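Long-range contacts in concanavalin B (Canavalia ensiformis, PDB 6CAF), which may act as a carbohydrate-binding protein of the seed, built on the chitinase-like TIM barrel of glycosyl hydrolase family 18: residues A[57-61]-A[72-76]; A[88-94]-A[140-146]; A[38-42]-A[291-296]. All coordinates share one frame; numbering follows the deposited sequence.

Contact 1: residues A[57-61]-A[72-76]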
ATOM      1  N   PHE A  57      -0.442   5.809   1.474  1.00 10.06           N
ATOM      2  CA  PHE A  57       0.562   5.459   0.476  1.00 10.54           C
ATOM      3  C   PHE A  57       0.671   6.594  -0.541  1.00 10.45           C
ATOM      4  O   PHE A  57      -0.283   6.842  -1.297  1.00 12.27           O
ATOM      5  CB  PHE A  57       0.167   4.209  -0.317  1.00 11.03           C
ATOM      6  CG  PHE A  57      -0.102   2.981   0.493  1.00 10.30           C
ATOM      7  CD1 PHE A  57       0.875   2.398   1.274  1.00 11.38           C
ATOM      8  CD2 PHE A  57      -1.332   2.364   0.411  1.00 11.52           C
ATOM      9  CE1 PHE A  57       0.615   1.228   1.946  1.00 13.37           C
ATOM     10  CE2 PHE A  57      -1.575   1.183   1.066  1.00 13.40           C
ATOM     11  CZ  PHE A  57      -0.613   0.617   1.861  1.00 12.73           C
ATOM     12  N   ILE A  58       1.805   7.296  -0.580  1.00 10.50           N
ATOM     13  CA  ILE A  58       2.062   8.279  -1.631  1.00 10.72           C
ATOM     14  C   ILE A  58       2.415   7.510  -2.899  1.00 10.81           C
ATOM     15  O   ILE A  58       3.400   6.743  -2.919  1.00 12.04           O
ATOM     16  CB  ILE A  58       3.181   9.259  -1.250  1.00 11.86           C
ATOM     17  CG1 ILE A  58       2.749  10.079  -0.022  1.00 14.17           C
ATOM     18  CG2 ILE A  58       3.523  10.138  -2.415  1.00 13.30           C
ATOM     19  CD1 ILE A  58       3.789  11.026   0.497  1.00 16.55           C
ATOM     20  N   SER A  59       1.586   7.693  -3.927  1.00 10.39           N
ATOM     21  CA  SER A  59       1.515   6.759  -5.040  1.00 12.22           C
ATOM     22  C   SER A  59       1.653   7.475  -6.377  1.00 11.62           C
ATOM     23  O   SER A  59       0.800   8.305  -6.687  1.00 13.47           O
ATOM     24  CB  SER A  59       0.165   6.056  -4.965  1.00 14.56           C
ATOM     25  OG  SER A  59       0.010   5.401  -3.696  1.00 15.74           O
ATOM     26  N   PHE A  60       2.671   7.217  -7.190  1.00 11.18           N
ATOM     27  CA  PHE A  60       3.656   6.159  -7.098  1.00 10.98           C
ATOM     28  C   PHE A  60       5.008   6.643  -7.607  1.00 11.23           C
ATOM     29  O   PHE A  60       5.065   7.478  -8.504  1.00 12.63           O
ATOM     30  CB  PHE A  60       3.289   4.986  -8.016  1.00 12.18           C
ATOM     31  CG  PHE A  60       2.017   4.269  -7.630  1.00 11.49           C
ATOM     32  CD1 PHE A  60       2.033   3.266  -6.686  1.00 12.12           C
ATOM     33  CD2 PHE A  60       0.815   4.620  -8.195  1.00 12.50           C
ATOM     34  CE1 PHE A  60       0.890   2.606  -6.329  1.00 12.71           C
ATOM     35  CE2 PHE A  60      -0.341   3.953  -7.855  1.00 13.55           C
ATOM     36  CZ  PHE A  60      -0.303   2.959  -6.910  1.00 12.96           C
ATOM     37  N   LEU A  61       6.077   6.043  -7.080  1.00 11.25           N
ATOM     38  CA  LEU A  61       7.393   6.084  -7.739  1.00 10.75           C
ATOM     39  C   LEU A  61       7.354   4.965  -8.778  1.00 11.77           C
ATOM     40  O   LEU A  61       7.406   3.788  -8.434  1.00 11.79           O
ATOM     41  CB  LEU A  61       8.507   5.877  -6.734  1.00 11.45           C
ATOM     42  CG  LEU A  61       9.892   6.179  -7.284  1.00 12.45           C
ATOM     43  CD1 LEU A  61      10.158   7.672  -7.289  1.00 13.53           C
ATOM     44  CD2 LEU A  61      10.949   5.442  -6.501  1.00 13.94           C
ATOM     45  N   GLU A  72      12.926   9.965 -10.310  1.00 15.34           N
ATOM     46  CA  GLU A  72      12.160  11.162 -10.057  0.50 15.42           C
ATOM     47  C   GLU A  72      10.703  10.849  -9.805  1.00 15.99           C
ATOM     48  O   GLU A  72      10.118   9.967 -10.441  1.00 18.84           O
ATOM     49  CB  GLU A  72      12.290  12.120 -11.221  0.50 18.67           C
ATOM     50  CG  GLU A  72      11.573  13.435 -10.972  0.50 22.75           C
ATOM     51  CD  GLU A  72      12.190  14.283  -9.840  0.50 27.21           C
ATOM     52  OE1 GLU A  72      11.981  14.054  -8.598  0.50 19.92           O
ATOM     53  OE2 GLU A  72      12.891  15.236 -10.217  0.50 37.28           O
ATOM     54  N   LEU A  73      10.119  11.561  -8.850  1.00 15.13           N
ATOM     55  CA  LEU A  73       8.739  11.351  -8.507  1.00 14.02           C
ATOM     56  C   LEU A  73       7.837  12.265  -9.327  1.00 14.44           C
ATOM     57  O   LEU A  73       8.051  13.475  -9.407  1.00 16.84           O
ATOM     58  CB  LEU A  73       8.552  11.588  -7.004  1.00 14.47           C
ATOM     59  CG  LEU A  73       7.154  11.257  -6.469  1.00 15.49           C
ATOM     60  CD1 LEU A  73       6.881   9.767  -6.552  1.00 15.34           C
ATOM     61  CD2 LEU A  73       7.051  11.738  -5.055  1.00 17.54           C
ATOM     62  N   GLU A  74       6.816  11.672  -9.922  1.00 14.19           N
ATOM     63  CA  GLU A  74       5.792  12.414 -10.634  1.00 16.30           C
ATOM     64  C   GLU A  74       4.442  11.899 -10.156  1.00 15.54           C
ATOM     65  O   GLU A  74       4.117  10.733 -10.328  1.00 19.58           O
ATOM     66  CB  GLU A  74       5.903  12.162 -12.138  1.00 19.89           C
ATOM     67  CG  GLU A  74       7.102  12.803 -12.806  1.00 23.83           C
ATOM     68  CD  GLU A  74       6.808  14.163 -13.419  1.00 29.47           C
ATOM     69  OE1 GLU A  74       5.739  14.747 -13.183  1.00 31.33           O
ATOM     70  OE2 GLU A  74       7.681  14.636 -14.142  1.00 34.34           O
ATOM     71  N   LEU A  75       3.689  12.785  -9.537  1.00 15.31           N
ATOM     72  CA  LEU A  75       2.346  12.474  -9.055  1.00 15.74           C
ATOM     73  C   LEU A  75       1.379  13.191  -9.993  1.00 17.40           C
ATOM     74  O   LEU A  75       1.442  14.426 -10.126  1.00 18.33           O
ATOM     75  CB  LEU A  75       2.178  12.951  -7.614  1.00 15.70           C
ATOM     76  CG  LEU A  75       3.121  12.298  -6.590  1.00 15.12           C
ATOM     77  CD1 LEU A  75       2.775  12.791  -5.195  1.00 16.98           C
ATOM     78  CD2 LEU A  75       3.063  10.781  -6.669  1.00 17.05           C
ATOM     79  N   GLU A  76       0.516  12.411 -10.658  1.00 17.98           N
ATOM     80  CA  GLU A  76      -0.286  12.882 -11.783  1.00 19.89           C
ATOM     81  C   GLU A  76      -1.142  14.082 -11.414  1.00 18.62           C
ATOM     82  O   GLU A  76      -2.004  14.000 -10.537  1.00 20.95           O
ATOM     83  CB  GLU A  76      -1.161  11.747 -12.302  1.00 25.85           C
ATOM     84  CG  GLU A  76      -1.908  12.065 -13.578  1.00 33.93           C
ATOM     85  CD  GLU A  76      -2.940  10.991 -13.891  1.00 81.15           C
ATOM     86  OE1 GLU A  76      -2.506   9.817 -14.192  1.00135.42           O
ATOM     87  OE2 GLU A  76      -4.183  11.336 -13.786  1.00113.24           O
TER
HETATM   88  O   HOH W   1       0.065   9.793  -9.562  1.00 20.37           O
HETATM   89  O   HOH W   2       6.807   8.744 -10.174  1.00 15.40           O
HETATM   90  O   HOH W   3       2.415   8.450  -9.876  1.00 18.65           O
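Leu61 and Leu73 are the nearest CA pair, 5.5 Å apart, and between the CA atoms of Phe60 and Leu75 the gap has already widened to 6.7 Å. Strand 57-61 and the extended loop 72-76 run 137° apart, so they are roughly antiparallel but splayed, and no direct hydrogen bond joins them. Water takes the place of sheet pairing. One molecule accepts from Glu74 N and can donate to Phe60 O, the latter at 2.7 Å; a second accepts from Phe60 N and can donate to Glu74 O, though the protons of both waters have competing acceptors. A third accepts from Glu76 N and reaches Ser59 O weakly.

Leucine methyls fill in beside these bridges. Leu75 carries its CG opposite the carbonyl carbon (chi1 -62°), which directs the branch toward the strand. Its CD2 lies 3.4 Å from Ser59 O, against the strand backbone; its CD1 meets Ile58 CG2 at 3.9 Å, the two side chains crossing at about a right angle. Leu73 sends CD1 to within 3.5 Å of Phe60 O and also touches Leu61 CD1, methyl to methyl, at 4.0 Å.

The peptide bond before Phe60 is cis. Ser59 CB sits over the centre of the Phe60 ring, on one face, while Ser59 OG turns back to bond Phe57 O at 2.8 Å from above that carbonyl's plane. The Phe57 ring stacks on His152. On the loop, Glu74 bonds Ser82 through OE1.

Strand 55-64 pairs in parallel with strands 31-36 and 103-109, the connectivity of a TIM barrel, and loop 72-76 lies along it as part of the connection to helix 91-99. A cis peptide in this barrel strand is in keeping with family 18 glycosyl hydrolases.

Contact 2: residues A[88-94]-A[140-146]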
ATOM      1  N   SER A  88       8.575  18.495  -3.484  1.00 16.44           N
ATOM      2  CA  SER A  88       9.123  18.854  -2.189  1.00 18.22           C
ATOM      3  C   SER A  88       8.187  19.743  -1.368  1.00 18.52           C
ATOM      4  O   SER A  88       8.361  19.863  -0.153  1.00 20.66           O
ATOM      5  CB  SER A  88      10.496  19.501  -2.361  1.00 19.00           C
ATOM      6  OG  SER A  88      10.392  20.667  -3.142  1.00 20.87           O
ATOM      7  N   PHE A  89       7.201  20.348  -2.020  1.00 19.22           N
ATOM      8  CA  PHE A  89       6.202  21.162  -1.304  1.00 22.88           C
ATOM      9  C   PHE A  89       5.449  20.283  -0.297  1.00 20.74           C
ATOM     10  O   PHE A  89       4.907  20.775   0.682  1.00 23.19           O
ATOM     11  CB  PHE A  89       5.207  21.872  -2.280  1.00 25.40           C
ATOM     12  CG  PHE A  89       3.964  21.030  -2.663  1.00 28.94           C
ATOM     13  CD1 PHE A  89       2.799  21.060  -1.901  1.00 32.21           C
ATOM     14  CD2 PHE A  89       3.953  20.283  -3.824  1.00 47.24           C
ATOM     15  CE1 PHE A  89       1.684  20.327  -2.273  1.00 32.51           C
ATOM     16  CE2 PHE A  89       2.848  19.534  -4.191  1.00 44.66           C
ATOM     17  CZ  PHE A  89       1.717  19.549  -3.421  1.00 36.85           C
ATOM     18  N   LEU A  90       5.448  18.966  -0.530  1.00 16.87           N
ATOM     19  CA  LEU A  90       4.724  18.060   0.348  1.00 16.12           C
ATOM     20  C   LEU A  90       5.389  17.789   1.685  1.00 16.61           C
ATOM     21  O   LEU A  90       4.753  17.255   2.592  1.00 16.42           O
ATOM     22  CB  LEU A  90       4.414  16.741  -0.366  1.00 15.61           C
ATOM     23  CG  LEU A  90       3.413  16.816  -1.515  1.00 18.27           C
ATOM     24  CD1 LEU A  90       3.481  15.568  -2.368  1.00 17.41           C
ATOM     25  CD2 LEU A  90       2.002  17.037  -1.013  1.00 24.56           C
ATOM     26  N   GLU A  91       6.638  18.219   1.850  1.00 16.91           N
ATOM     27  CA  GLU A  91       7.352  17.923   3.082  1.00 16.42           C
ATOM     28  C   GLU A  91       6.577  18.313   4.328  1.00 17.55           C
ATOM     29  O   GLU A  91       6.426  17.504   5.250  1.00 17.46           O
ATOM     30  CB  GLU A  91       8.696  18.623   3.094  1.00 18.37           C
ATOM     31  CG  GLU A  91       9.533  18.376   4.345  1.00 20.00           C
ATOM     32  CD  GLU A  91      10.801  19.209   4.415  1.00 22.74           C
ATOM     33  OE1 GLU A  91      11.524  19.309   3.400  1.00 21.63           O
ATOM     34  OE2 GLU A  91      11.111  19.696   5.513  1.00 32.45           O
ATOM     35  N   SER A  92       6.085  19.551   4.375  1.00 17.41           N
ATOM     36  CA  SER A  92       5.412  20.003   5.589  1.00 19.34           C
ATOM     37  C   SER A  92       4.124  19.186   5.846  1.00 16.98           C
ATOM     38  O   SER A  92       3.799  18.890   6.995  1.00 18.07           O
ATOM     39  CB  SER A  92       5.086  21.501   5.505  1.00 23.21           C
ATOM     40  OG  SER A  92       4.186  21.742   4.448  1.00 30.72           O
ATOM     41  N   GLN A  93       3.408  18.814   4.790  1.00 17.21           N
ATOM     42  CA  GLN A  93       2.187  18.041   4.926  1.00 16.47           C
ATOM     43  C   GLN A  93       2.483  16.631   5.412  1.00 14.87           C
ATOM     44  O   GLN A  93       1.762  16.081   6.259  1.00 15.89           O
ATOM     45  CB  GLN A  93       1.383  17.999   3.622  1.00 17.54           C
ATOM     46  CG  GLN A  93       0.797  19.342   3.246  1.00 22.07           C
ATOM     47  CD  GLN A  93       0.098  19.343   1.916  1.00 19.84           C
ATOM     48  OE1 GLN A  93      -0.867  18.593   1.700  1.00 20.61           O
ATOM     49  NE2 GLN A  93       0.544  20.225   1.020  1.00 25.86           N
ATOM     50  N   ILE A  94       3.557  16.043   4.897  1.00 14.51           N
ATOM     51  CA  ILE A  94       3.964  14.735   5.356  1.00 15.90           C
ATOM     52  C   ILE A  94       4.266  14.769   6.855  1.00 15.25           C
ATOM     53  O   ILE A  94       3.826  13.921   7.634  1.00 15.04           O
ATOM     54  CB  ILE A  94       5.191  14.266   4.563  1.00 14.46           C
ATOM     55  CG1 ILE A  94       4.763  13.943   3.136  1.00 14.89           C
ATOM     56  CG2 ILE A  94       5.858  13.072   5.226  1.00 16.21           C
ATOM     57  CD1 ILE A  94       5.910  13.812   2.160  1.00 15.79           C
ATOM     58  N   GLU A 140      18.006  16.153   0.883  1.00 18.10           N
ATOM     59  CA  GLU A 140      16.827  16.646   0.175  1.00 18.65           C
ATOM     60  C   GLU A 140      16.549  15.705  -0.961  1.00 18.23           C
ATOM     61  O   GLU A 140      17.395  15.491  -1.823  1.00 19.25           O
ATOM     62  CB  GLU A 140      17.116  18.041  -0.401  1.00 21.68           C
ATOM     63  CG  GLU A 140      17.451  19.093   0.630  1.00 33.01           C
ATOM     64  CD  GLU A 140      16.243  19.580   1.395  1.00 43.33           C
ATOM     65  OE1 GLU A 140      15.133  19.337   0.918  1.00 31.08           O
ATOM     66  OE2 GLU A 140      16.410  20.219   2.456  1.00 62.28           O
ATOM     67  N   GLY A 141      15.333  15.182  -0.997  1.00 17.43           N
ATOM     68  CA  GLY A 141      14.876  14.296  -2.062  1.00 16.82           C
ATOM     69  C   GLY A 141      13.613  14.822  -2.710  1.00 14.74           C
ATOM     70  O   GLY A 141      13.215  15.975  -2.513  1.00 16.47           O
ATOM     71  N   PRO A 142      12.972  13.970  -3.511  1.00 14.75           N
ATOM     72  CA  PRO A 142      11.802  14.415  -4.245  1.00 15.13           C
ATOM     73  C   PRO A 142      10.673  14.990  -3.388  1.00 15.85           C
ATOM     74  O   PRO A 142       9.975  15.875  -3.843  1.00 17.36           O
ATOM     75  CB  PRO A 142      11.383  13.144  -4.992  1.00 15.98           C
ATOM     76  CG  PRO A 142      12.689  12.433  -5.227  1.00 16.93           C
ATOM     77  CD  PRO A 142      13.423  12.632  -3.942  1.00 16.38           C
ATOM     78  N   LEU A 143      10.500  14.464  -2.181  1.00 14.37           N
ATOM     79  CA  LEU A 143       9.480  14.915  -1.238  1.00 14.98           C
ATOM     80  C   LEU A 143      10.025  15.858  -0.187  1.00 16.28           C
ATOM     81  O   LEU A 143       9.384  16.110   0.807  1.00 18.48           O
ATOM     82  CB  LEU A 143       8.779  13.708  -0.594  1.00 14.44           C
ATOM     83  CG  LEU A 143       7.880  12.913  -1.550  1.00 14.38           C
ATOM     84  CD1 LEU A 143       7.491  11.603  -0.927  1.00 14.49           C
ATOM     85  CD2 LEU A 143       6.644  13.708  -1.924  1.00 13.96           C
ATOM     86  N   GLY A 144      11.193  16.436  -0.454  1.00 15.35           N
ATOM     87  CA  GLY A 144      11.861  17.248   0.529  1.00 16.92           C
ATOM     88  C   GLY A 144      12.772  16.428   1.397  1.00 16.07           C
ATOM     89  O   GLY A 144      13.268  15.364   1.004  1.00 17.40           O
ATOM     90  N   LYS A 145      13.000  16.921   2.599  1.00 16.16           N
ATOM     91  CA  LYS A 145      13.819  16.232   3.570  1.00 16.99           C
ATOM     92  C   LYS A 145      12.862  15.542   4.541  1.00 16.55           C
ATOM     93  O   LYS A 145      12.239  16.196   5.386  1.00 19.04           O
ATOM     94  CB  LYS A 145      14.763  17.179   4.300  1.00 20.77           C
ATOM     95  CG  LYS A 145      15.790  16.463   5.135  1.00 26.25           C
ATOM     96  CD  LYS A 145      16.857  17.429   5.646  1.00 39.31           C
ATOM     97  CE  LYS A 145      17.938  17.657   4.608  1.00 41.03           C
ATOM     98  NZ  LYS A 145      19.048  18.467   5.179  1.00 53.80           N
ATOM     99  N   VAL A 146      12.691  14.240   4.355  1.00 15.22           N
ATOM    100  CA  VAL A 146      11.699  13.471   5.082  1.00 14.35           C
ATOM    101  C   VAL A 146      12.261  12.138   5.547  1.00 14.00           C
ATOM    102  O   VAL A 146      13.279  11.663   5.012  1.00 14.93           O
ATOM    103  CB  VAL A 146      10.423  13.201   4.233  1.00 16.08           C
ATOM    104  CG1 VAL A 146       9.689  14.498   3.891  1.00 18.40           C
ATOM    105  CG2 VAL A 146      10.727  12.409   2.964  1.00 16.29           C
TER
HETATM  106  O   HOH W   4      13.832  20.747   3.454  1.00 46.87           O
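Glu91 reaches from near the start of helix 91-99 to the loop 140-146, which leads into strand 150-154; the contact thus joins a TIM-barrel helix to a later connection of the same barrel. Residues Gly141 to Gly144 form a type I beta turn, and Ser88 packs on it, its CA 3.6 Å from Gly144 N.

The Glu91 chain is extended, with CG opposite the backbone N (chi1 -180°), and this carries the carboxylate to the backbone where the turn ends, at Gly144 and Lys145. There OE1 accepts a nearly straight bond from Lys145 N, 2.9 Å long with an N-H...O angle of 170°, although the N-H comes from well above the carboxylate plane. OE2 forms a salt bridge with Lys95, whose NZ also bonds Lys145 O, so that one lysine ties the acid to the loop backbone. Lower on the chain, Glu91 CG lies 3.9 Å from Val146 CG1, the two side chains sliding past each other in opposite directions. Replacing this glutamate by alanine is likely to deprive Lys145 N of its acceptor and Lys95 of its ionic mate, and to uncover Val146 CG1.

Leu143 is the apolar centre. Its CD2 meets Leu90 CD1 at 3.7 Å, whereas its CB and CD1 abut Ile94 CD1, the Leu143 and Ile94 side chains crossing at about a right angle. Its carbonyl O, 3.5 Å from Glu91 CB, is buried by the contact and has no polar partner in the model.

Gly144, at phi 89°, passes so near Glu91 OE1 that a beta carbon there would clash. Beside this glycine the acids Glu91 and Glu140 approach to 4.4 Å between their OE1 atoms; one water donates to both residues, at 2.7 Å to Glu91 OE1 and 2.8 Å to Glu140 OE2.

Contact 3: residues A[38-42]-A[291-296]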
ATOM      1  N   GLN A  38      -2.902  11.544  -6.954  1.00 16.08           N
ATOM      2  CA  GLN A  38      -3.500  12.053  -8.191  1.00 18.75           C
ATOM      3  C   GLN A  38      -4.300  13.290  -7.879  1.00 18.65           C
ATOM      4  O   GLN A  38      -4.622  13.555  -6.732  1.00 18.00           O
ATOM      5  CB  GLN A  38      -4.358  11.000  -8.884  1.00 23.93           C
ATOM      6  CG  GLN A  38      -5.578  10.510  -8.163  1.00 32.89           C
ATOM      7  CD  GLN A  38      -6.332   9.458  -8.984  1.00 35.14           C
ATOM      8  OE1 GLN A  38      -5.762   8.838  -9.900  1.00 44.05           O
ATOM      9  NE2 GLN A  38      -7.622   9.307  -8.705  1.00 37.81           N
ATOM     10  N   ARG A  39      -4.472  14.147  -8.878  1.00 19.64           N
ATOM     11  CA  ARG A  39      -5.136  15.419  -8.636  1.00 21.63           C
ATOM     12  C   ARG A  39      -6.491  15.274  -7.948  1.00 21.23           C
ATOM     13  O   ARG A  39      -6.816  16.000  -6.997  1.00 20.93           O
ATOM     14  CB  ARG A  39      -5.289  16.182  -9.954  1.00 28.17           C
ATOM     15  CG  ARG A  39      -6.006  17.513  -9.811  1.00 34.47           C
ATOM     16  CD  ARG A  39      -6.149  18.239 -11.148  1.00 46.24           C
ATOM     17  NE  ARG A  39      -4.915  18.936 -11.492  1.00 73.54           N
ATOM     18  CZ  ARG A  39      -4.647  20.198 -11.166  1.00124.91           C
ATOM     19  NH1 ARG A  39      -3.489  20.732 -11.528  1.00 95.47           N
ATOM     20  NH2 ARG A  39      -5.541  20.941 -10.515  1.00171.66           N
ATOM     21  N   GLU A  40      -7.237  14.335  -8.353  1.00 19.46           N
ATOM     22  CA  GLU A  40      -8.611  14.137  -7.901  1.00 19.54           C
ATOM     23  C   GLU A  40      -8.711  13.641  -6.450  1.00 17.66           C
ATOM     24  O   GLU A  40      -9.816  13.555  -5.898  1.00 19.76           O
ATOM     25  CB  GLU A  40      -9.366  13.189  -8.855  1.00 25.72           C
ATOM     26  CG  GLU A  40      -9.552  13.755 -10.267  1.00 40.63           C
ATOM     27  CD  GLU A  40      -8.330  13.504 -11.207  1.00 52.01           C
ATOM     28  OE1 GLU A  40      -7.295  12.952 -10.812  1.00 42.15           O
ATOM     29  OE2 GLU A  40      -8.453  13.866 -12.394  1.00 84.26           O
ATOM     30  N   ASP A  41      -7.546  13.226  -5.922  1.00 16.72           N
ATOM     31  CA  ASP A  41      -7.499  12.782  -4.546  1.00 16.45           C
ATOM     32  C   ASP A  41      -7.550  13.948  -3.574  1.00 17.75           C
ATOM     33  O   ASP A  41      -7.688  13.743  -2.375  1.00 19.07           O
ATOM     34  CB  ASP A  41      -6.212  12.014  -4.263  1.00 15.57           C
ATOM     35  CG  ASP A  41      -6.127  10.707  -4.987  1.00 16.33           C
ATOM     36  OD1 ASP A  41      -7.170  10.087  -5.271  1.00 17.34           O
ATOM     37  OD2 ASP A  41      -4.973  10.271  -5.212  1.00 16.33           O
ATOM     38  N   GLY A  42      -7.386  15.172  -4.058  1.00 17.73           N
ATOM     39  CA  GLY A  42      -7.312  16.314  -3.173  1.00 16.95           C
ATOM     40  C   GLY A  42      -5.985  16.375  -2.411  1.00 17.78           C
ATOM     41  O   GLY A  42      -4.991  15.743  -2.776  1.00 18.99           O
ATOM     42  N   ASN A 291      -9.109   4.265  -4.272  1.00 14.10           N
ATOM     43  CA  ASN A 291      -8.086   5.191  -3.816  1.00 13.33           C
ATOM     44  C   ASN A 291      -8.784   6.351  -3.083  1.00 13.11           C
ATOM     45  O   ASN A 291     -10.005   6.311  -2.826  1.00 13.96           O
ATOM     46  CB  ASN A 291      -7.249   5.686  -4.984  1.00 14.88           C
ATOM     47  CG  ASN A 291      -8.080   6.436  -6.012  1.00 16.25           C
ATOM     48  OD1 ASN A 291      -9.298   6.556  -5.915  1.00 16.02           O
ATOM     49  ND2 ASN A 291      -7.399   6.990  -6.998  1.00 23.64           N
ATOM     50  N   ARG A 292      -8.023   7.379  -2.719  1.00 12.75           N
ATOM     51  CA  ARG A 292      -8.577   8.461  -1.941  1.00 12.30           C
ATOM     52  C   ARG A 292      -9.746   9.131  -2.692  1.00 13.00           C
ATOM     53  O   ARG A 292     -10.775   9.422  -2.080  1.00 13.20           O
ATOM     54  CB  ARG A 292      -7.498   9.455  -1.583  1.00 13.53           C
ATOM     55  CG  ARG A 292      -8.000  10.702  -0.886  1.00 14.31           C
ATOM     56  CD  ARG A 292      -8.685  10.458   0.435  1.00 14.63           C
ATOM     57  NE  ARG A 292      -8.983  11.741   1.035  1.00 16.28           N
ATOM     58  CZ  ARG A 292     -10.059  12.077   1.739  1.00 17.21           C
ATOM     59  NH1 ARG A 292     -10.860  11.149   2.181  1.00 16.78           N
ATOM     60  NH2 ARG A 292     -10.274  13.350   2.051  1.00 23.85           N
ATOM     61  N   GLN A 293      -9.581   9.385  -3.986  1.00 12.96           N
ATOM     62  CA  GLN A 293     -10.651   9.992  -4.774  1.00 14.35           C
ATOM     63  C   GLN A 293     -11.941   9.203  -4.638  1.00 13.42           C
ATOM     64  O   GLN A 293     -13.025   9.768  -4.400  1.00 15.23           O
ATOM     65  CB  GLN A 293     -10.246  10.054  -6.259  1.00 16.70           C
ATOM     66  CG  GLN A 293     -11.335  10.542  -7.195  1.00 20.25           C
ATOM     67  CD  GLN A 293     -11.011  10.482  -8.666  1.00 28.45           C
ATOM     68  OE1 GLN A 293      -9.933  10.086  -9.083  1.00 37.63           O
ATOM     69  NE2 GLN A 293     -11.980  10.887  -9.472  1.00 41.41           N
ATOM     70  N   ALA A 294     -11.854   7.890  -4.833  1.00 13.14           N
ATOM     71  CA  ALA A 294     -13.041   7.072  -4.777  1.00 13.92           C
ATOM     72  C   ALA A 294     -13.656   7.050  -3.382  1.00 12.95           C
ATOM     73  O   ALA A 294     -14.882   7.042  -3.230  1.00 14.28           O
ATOM     74  CB  ALA A 294     -12.729   5.675  -5.277  1.00 16.20           C
ATOM     75  N   ASP A 295     -12.787   7.051  -2.366  1.00 12.59           N
ATOM     76  CA  ASP A 295     -13.267   7.053  -0.978  1.00 12.63           C
ATOM     77  C   ASP A 295     -14.010   8.346  -0.665  1.00 13.95           C
ATOM     78  O   ASP A 295     -15.080   8.329  -0.056  1.00 15.30           O
ATOM     79  CB  ASP A 295     -12.098   6.853  -0.036  1.00 12.64           C
ATOM     80  CG  ASP A 295     -12.495   6.481   1.358  1.00 12.96           C
ATOM     81  OD1 ASP A 295     -13.643   6.063   1.564  1.00 14.42           O
ATOM     82  OD2 ASP A 295     -11.637   6.571   2.262  1.00 15.18           O
ATOM     83  N   LYS A 296     -13.478   9.464  -1.155  1.00 14.70           N
ATOM     84  CA  LYS A 296     -14.171  10.740  -0.997  1.00 16.81           C
ATOM     85  C   LYS A 296     -15.539  10.750  -1.677  1.00 17.39           C
ATOM     86  O   LYS A 296     -16.495  11.343  -1.186  1.00 21.32           O
ATOM     87  CB  LYS A 296     -13.352  11.886  -1.660  1.00 23.70           C
ATOM     88  CG  LYS A 296     -12.175  12.350  -0.892  1.00 27.72           C
ATOM     89  CD  LYS A 296     -11.079  12.878  -1.790  1.00 39.99           C
ATOM     90  CE  LYS A 296     -11.575  13.975  -2.701  1.00 39.54           C
ATOM     91  NZ  LYS A 296     -11.944  15.147  -1.855  1.00 43.56           N
TER
HETATM   92  O   HOH W   5      -8.159  14.754   0.069  1.00 24.85           O
HETATM   93  O   HOH W   6      -4.590   7.663  -6.142  1.00 25.73           O
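Asp41, in the 3-10 turn 39-41, sets its CA 4.2 Å from that of Gln293 in the opening turn of helix 292-298, the nearest CA pair of the two segments. Its carboxylate makes the direct link: OD1 accepts from Gln293 N at 2.8 Å, on the anti side and 31° out of plane, with a bent N-H...O angle of 139°. OD2 faces its own loop, taking Gln38 N and Gly37 N, and a water that in turn accepts from Asn291 ND2. Such gathering of donors would probably stabilise the negative charge.

Asn291 is the N-cap of the helix. Its CG lies between backbone N and carbonyl carbon (chi1 61°), which brings OD1 to Ala294 N at 3.1 Å. Gln293 runs alongside Glu40, pointing the same way, its amide plane turned nearly parallel to the carboxylate plane and its CD 3.2 Å from Glu40 CB.

Arg292 slides past Asp41 in the opposite direction, CG 3.4 Å from Asp41 O; a water joins that oxygen to NH2. Lys296 CG covers one guanidinium face over its centre, while NH1 bonds Tyr53 OH and NE bonds Thr47 OG1.

The contact thus sits where the barrel closes: loop 38-42 links strand 31-36 to helix 44-49, while helix 292-298 follows strand 284-290, the parallel neighbour of strand 31-36.

How the contacts relate
Along the chain, contact 3 encloses the others: its segments lie 249 residues apart, one after strand 31-36 and one after strand 284-290, so it spans the seam where first and last barrel strands pair. Contacts 1 and 2 follow in series within that loop, on strand 55-64 and helix 91-99. Their centres are 12 Å apart and they touch, Leu73 CD2 meeting Leu143 CD2 at 3.7 Å and Ile58 CD1 meeting Ile94 CD1 at 3.9 Å, forming continuous apolar packing from strand to helix. Contact 3, centred 14 Å from contact 1's centre, meets it where Glu76 O packs on Gln38 and Arg39; contact 2 lies 20 Å off by centres and about 7 Å by nearest atoms.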